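Local coordinates for protein caprin-1 (Homo sapiens, PDB 4WBE) that binds mRNAs, regulates their transport, translation or stability, and is essential in stress granule formation, the part described being its HR-1 dimerization domain, at the interface of chains A and B. Coordinates in Å, arbitrary orientation; residue numbers count along the deposited sequence, not the author numbering. Chains: chain A/B, Caprin-1.

Contact 1: the interface of chains A and B. Residues chain A 11, 15, 18, 80, 83; chain B 11, 15, 18, 80, 83.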
loop_
_atom_site.group_PDB
_atom_site.type_symbol
_atom_site.label_atom_id
_atom_site.label_comp_id
_atom_site.label_asym_id
_atom_site.label_seq_id
_atom_site.Cartn_x
_atom_site.Cartn_y
_atom_site.Cartn_z
ATOM N N GLU A 11 0.555 9.542 -10.821
ATOM C CA GLU A 11 0.868 9.175 -9.450
ATOM C C GLU A 11 -0.279 8.382 -8.824
ATOM O O GLU A 11 -0.054 7.367 -8.173
ATOM C CB GLU A 11 1.245 10.404 -8.620
ATOM C CG GLU A 11 1.914 10.035 -7.306
ATOM C CD GLU A 11 2.547 11.226 -6.613
ATOM O OE1 GLU A 11 2.334 12.366 -7.076
ATOM O OE2 GLU A 11 3.296 11.014 -5.640
ATOM N N LEU A 15 -0.349 4.500 -7.503
ATOM C CA LEU A 15 -0.898 4.031 -6.229
ATOM C C LEU A 15 -1.873 2.880 -6.441
ATOM O O LEU A 15 -1.889 1.929 -5.662
ATOM C CB LEU A 15 -1.617 5.166 -5.490
ATOM C CG LEU A 15 -0.770 6.312 -4.938
ATOM C CD1 LEU A 15 -1.633 7.300 -4.168
ATOM C CD2 LEU A 15 0.313 5.753 -4.039
ATOM N N VAL A 18 0.074 -0.159 -7.028
ATOM C CA VAL A 18 0.621 -0.632 -5.763
ATOM C C VAL A 18 -0.422 -1.430 -4.977
ATOM O O VAL A 18 -0.126 -2.498 -4.452
ATOM C CB VAL A 18 1.127 0.533 -4.868
ATOM C CG1 VAL A 18 1.504 0.007 -3.496
ATOM C CG2 VAL A 18 2.328 1.229 -5.495
ATOM N N SER A 80 9.608 1.385 0.057
ATOM C CA SER A 80 9.091 2.407 -0.853
ATOM C C SER A 80 9.909 2.466 -2.141
ATOM O O SER A 80 9.362 2.625 -3.238
ATOM C CB SER A 80 9.028 3.785 -0.172
ATOM O OG SER A 80 10.314 4.317 0.086
ATOM N N LEU A 83 9.300 -0.749 -4.272
ATOM C CA LEU A 83 8.032 -0.610 -4.973
ATOM C C LEU A 83 8.160 0.317 -6.174
ATOM O O LEU A 83 7.672 0.011 -7.263
ATOM C CB LEU A 83 6.964 -0.067 -4.024
ATOM C CG LEU A 83 6.367 -1.086 -3.056
ATOM C CD1 LEU A 83 5.426 -0.401 -2.084
ATOM C CD2 LEU A 83 5.648 -2.181 -3.826
ATOM N N GLU B 11 7.670 11.169 -4.987
ATOM C CA GLU B 11 6.768 10.055 -5.228
ATOM C C GLU B 11 7.128 8.864 -4.339
ATOM O O GLU B 11 6.253 8.244 -3.742
ATOM C CB GLU B 11 6.732 9.682 -6.711
ATOM C CG GLU B 11 5.558 8.779 -7.054
ATOM C CD GLU B 11 5.342 8.639 -8.549
ATOM O OE1 GLU B 11 6.198 9.118 -9.322
ATOM O OE2 GLU B 11 4.292 8.096 -8.946
ATOM N N LEU B 15 4.954 7.094 -1.346
ATOM C CA LEU B 15 4.745 5.656 -1.165
ATOM C C LEU B 15 5.091 5.225 0.255
ATOM O O LEU B 15 4.399 4.392 0.837
ATOM C CB LEU B 15 5.594 4.849 -2.154
ATOM C CG LEU B 15 5.231 4.922 -3.636
ATOM C CD1 LEU B 15 6.120 4.001 -4.457
ATOM C CD2 LEU B 15 3.776 4.544 -3.821
ATOM N N VAL B 18 2.315 6.175 2.437
ATOM C CA VAL B 18 1.210 5.245 2.242
ATOM C C VAL B 18 1.427 3.960 3.046
ATOM O O VAL B 18 0.514 3.475 3.706
ATOM C CB VAL B 18 1.016 4.864 0.749
ATOM C CG1 VAL B 18 -0.010 3.754 0.625
ATOM C CG2 VAL B 18 0.569 6.066 -0.073
ATOM N N SER B 80 -7.255 4.541 -4.581
ATOM C CA SER B 80 -6.047 5.256 -4.996
ATOM C C SER B 80 -6.242 6.768 -4.907
ATOM O O SER B 80 -5.339 7.505 -4.494
ATOM C CB SER B 80 -5.604 4.836 -6.408
ATOM O OG SER B 80 -6.504 5.276 -7.408
ATOM N N LEU B 83 -6.468 7.880 -1.171
ATOM C CA LEU B 83 -5.123 7.937 -0.619
ATOM C C LEU B 83 -4.386 9.187 -1.080
ATOM O O LEU B 83 -3.747 9.874 -0.282
ATOM C CB LEU B 83 -4.331 6.698 -1.038
ATOM C CG LEU B 83 -4.644 5.425 -0.256
ATOM C CD1 LEU B 83 -3.900 4.244 -0.849
ATOM C CD2 LEU B 83 -4.287 5.608 1.210
#
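The flat groups at this contact are the carboxylates of A:Glu11 and B:Glu11, which pass each other about the two-fold axis with their planes turned 64° apart, each with the partner's CG methylene tilted above one face. Both glutamates are poorly ordered, so their spacing is approximate. The two side chains slide past one another in opposite directions, and each brings OE2 alongside the partner's aliphatic stem: A:Glu11 OE2 lies 3.5 Å from B:Glu11 CG, and the twin is the same. CG lies opposite the backbone N (chi1 -165°) and the chain stays extended beyond it, which carries the carboxylate across to the other helix. With A:Glu11 OE2 and B:Glu11 OE2 4.5 Å apart, the two carboxylates would probably repel if both are charged, which may favour proton uptake by one and would fit their poor order.

Further along the helices, the contact becomes apolar. A:Leu15 and B:Leu15 pass antiparallel about the axis and touch through their CD2 methyls at 3.7 Å. The same branch also reaches the partner's valine, A:Leu15 CD2 lying 4.0 Å from B:Val18 CG2, where the two side chains cross obliquely. The other branch turns outward to helix 77-88: A:Leu15 CD1 rests 3.7 Å from the backbone O of B:Ser80 and 4.2 Å from B:Leu83 CB. Each leucine is thus wedged, one methyl toward the axis and one against the partner's helix 77-88, with CG beside its own backbone N (chi1 -69°).

The patch hides 205 Å² and joins the crossing helices 2-27 at the centre of what is probably the caprin-1 homodimer.

Contact 2: the interface of chains A and B. Residues chain A 20, 23-24, 110, 115; chain B 66, 72, 76.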
loop_
_atom_site.group_PDB
_atom_site.type_symbol
_atom_site.label_atom_id
_atom_site.label_comp_id
_atom_site.label_asym_id
_atom_site.label_seq_id
_atom_site.Cartn_x
_atom_site.Cartn_y
_atom_site.Cartn_z
ATOM N N GLU A 20 -3.148 -2.979 -6.094
ATOM C CA GLU A 20 -3.348 -4.230 -6.829
ATOM C C GLU A 20 -2.247 -5.237 -6.519
ATOM O O GLU A 20 -2.514 -6.409 -6.237
ATOM C CB GLU A 20 -3.379 -3.942 -8.333
ATOM C CG GLU A 20 -4.590 -3.152 -8.798
ATOM C CD GLU A 20 -4.356 -2.460 -10.132
ATOM O OE1 GLU A 20 -3.261 -2.614 -10.715
ATOM O OE2 GLU A 20 -5.280 -1.789 -10.619
ATOM N N TYR A 23 -2.521 -6.633 -3.020
ATOM C CA TYR A 23 -3.580 -7.627 -3.010
ATOM C C TYR A 23 -3.078 -8.965 -3.550
ATOM O O TYR A 23 -3.261 -10.014 -2.920
ATOM C CB TYR A 23 -4.794 -7.140 -3.810
ATOM C CG TYR A 23 -5.885 -8.180 -3.889
ATOM C CD1 TYR A 23 -6.791 -8.338 -2.851
ATOM C CD2 TYR A 23 -6.007 -9.004 -4.999
ATOM C CE1 TYR A 23 -7.789 -9.299 -2.913
ATOM C CE2 TYR A 23 -6.997 -9.959 -5.072
ATOM C CZ TYR A 23 -7.884 -10.102 -4.028
ATOM O OH TYR A 23 -8.871 -11.058 -4.106
ATOM N N VAL A 24 -2.462 -8.925 -4.730
ATOM C CA VAL A 24 -1.927 -10.133 -5.357
ATOM C C VAL A 24 -0.867 -10.813 -4.487
ATOM O O VAL A 24 -0.924 -12.024 -4.276
ATOM C CB VAL A 24 -1.368 -9.841 -6.769
ATOM C CG1 VAL A 24 -0.609 -11.042 -7.310
ATOM C CG2 VAL A 24 -2.503 -9.440 -7.710
ATOM N N PHE A 110 -1.199 -10.013 -13.457
ATOM C CA PHE A 110 -2.301 -9.071 -13.640
ATOM C C PHE A 110 -3.131 -9.412 -14.876
ATOM O O PHE A 110 -4.362 -9.457 -14.825
ATOM C CB PHE A 110 -1.759 -7.648 -13.831
ATOM C CG PHE A 110 -1.326 -6.965 -12.559
ATOM C CD1 PHE A 110 -1.633 -7.504 -11.320
ATOM C CD2 PHE A 110 -0.621 -5.768 -12.610
ATOM C CE1 PHE A 110 -1.241 -6.860 -10.140
ATOM C CE2 PHE A 110 -0.228 -5.116 -11.435
ATOM C CZ PHE A 110 -0.540 -5.664 -10.202
ATOM N N PHE A 115 -7.228 -13.060 -11.054
ATOM C CA PHE A 115 -7.709 -12.323 -9.896
ATOM C C PHE A 115 -8.933 -11.448 -10.171
ATOM O O PHE A 115 -9.356 -10.681 -9.305
ATOM C CB PHE A 115 -6.571 -11.515 -9.257
ATOM C CG PHE A 115 -5.522 -12.373 -8.612
ATOM C CD1 PHE A 115 -5.776 -13.005 -7.400
ATOM C CD2 PHE A 115 -4.283 -12.550 -9.211
ATOM C CE1 PHE A 115 -4.816 -13.805 -6.800
ATOM C CE2 PHE A 115 -3.314 -13.345 -8.620
ATOM C CZ PHE A 115 -3.578 -13.974 -7.411
ATOM N N ARG B 66 -13.025 -7.134 -1.430
ATOM C CA ARG B 66 -13.063 -7.495 -2.834
ATOM C C ARG B 66 -14.520 -7.604 -3.307
ATOM O O ARG B 66 -15.298 -8.389 -2.767
ATOM C CB ARG B 66 -12.323 -8.816 -3.018
ATOM C CG ARG B 66 -12.090 -9.196 -4.449
ATOM C CD ARG B 66 -11.085 -8.280 -5.128
ATOM N NE ARG B 66 -10.925 -8.686 -6.519
ATOM C CZ ARG B 66 -11.665 -8.222 -7.520
ATOM N NH1 ARG B 66 -12.598 -7.305 -7.291
ATOM N NH2 ARG B 66 -11.464 -8.664 -8.755
ATOM N N LEU B 72 -10.026 -6.752 -11.121
ATOM C CA LEU B 72 -8.895 -6.345 -10.286
ATOM C C LEU B 72 -8.406 -4.934 -10.625
ATOM O O LEU B 72 -8.095 -4.139 -9.724
ATOM C CB LEU B 72 -7.725 -7.329 -10.432
ATOM C CG LEU B 72 -6.451 -6.979 -9.645
ATOM C CD1 LEU B 72 -6.700 -7.013 -8.137
ATOM C CD2 LEU B 72 -5.259 -7.870 -10.035
ATOM N N TYR B 76 -9.366 -0.876 -7.075
ATOM C CA TYR B 76 -8.665 0.110 -6.261
ATOM C C TYR B 76 -8.574 1.496 -6.875
ATOM O O TYR B 76 -7.777 2.324 -6.423
ATOM C CB TYR B 76 -7.279 -0.417 -5.904
ATOM C CG TYR B 76 -7.338 -1.632 -5.015
ATOM C CD1 TYR B 76 -7.592 -1.497 -3.660
ATOM C CD2 TYR B 76 -7.132 -2.908 -5.524
ATOM C CE1 TYR B 76 -7.644 -2.594 -2.837
ATOM C CE2 TYR B 76 -7.182 -4.017 -4.704
ATOM C CZ TYR B 76 -7.441 -3.850 -3.362
ATOM O OH TYR B 76 -7.496 -4.929 -2.521
HETATM O O HOH W 1 -7.594 -1.701 -9.160
HETATM O O HOH W 2 -9.841 -11.321 -6.590
#
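B:Leu72 is the knob of the apolar centre, hiding 97 Å² against chain A. Its two methyls divide the work. CD2 enters a pocket between helices 2-27 and 99-111, 3.9 Å from both A:Phe110 CD1 and A:Val24 CG2, with A:Phe115 CB beside it; A:Val24 CG2 itself sits in plane at the edge of the A:Phe110 ring, closing that wall. B:Leu72 CD1 sits above and outside the CD2 edge of the A:Tyr23 ring, 3.8 Å from A:Tyr23 CD2. CG of B:Leu72 stands opposite the backbone N (chi1 178°), directing both branches toward chain A.

On that same side of the A:Tyr23 ring plane, toward its rim, come two more groups. B:Tyr76 crosses it at about a right angle, its hydroxyl OH 3.5 Å from A:Tyr23 CD1, and the methylene CD of B:Arg66 packs 3.8 Å from A:Tyr23 CZ, the guanidinium standing nearly perpendicular to the ring.

Outward from there the contacts become polar. The B:Arg66 chain bends at chi2 (69°), and NH2 donates a straight hydrogen bond of 3.0 Å to the backbone O of A:Phe115, lying in the carbonyl plane on a lone pair and in the guanidinium plane. Water 2 reinforces this corner, linking B:Arg66 NE, A:Phe115 O and A:Tyr23 OH. A leucine in place of B:Arg66 would probably leave A:Phe115 O without its charged donor and water 2 without one of its partners. At the opposite rim, water 1 joins the A:Glu20 carboxylate OE2 (2.7 Å) to the backbone O of B:Leu72 and N of B:Tyr76.

In the fold, the chain B segment around short helix 72-75 docks onto the C-terminal half of chain A helix 2-27, helix 99-111 and the 3-10 turn 114-116.

The C-alpha centres of contact 1 and contact 2 lie about 15 Å apart, and helix 2-27 of chain A runs through both. Its middle serves contact 1 on the two-fold axis, while its C-terminal half serves contact 2. Because of the symmetry, contact 2 has a twin with the chains exchanged, whereas contact 1 contains both copies of its residues. A central apolar crossing flanked by two docking sites, each with an apolar knob and a polar, water-linked rim, would probably fix the relative orientation of the chains, consistent with a dimerization domain; the structure alone does not show the state in cells.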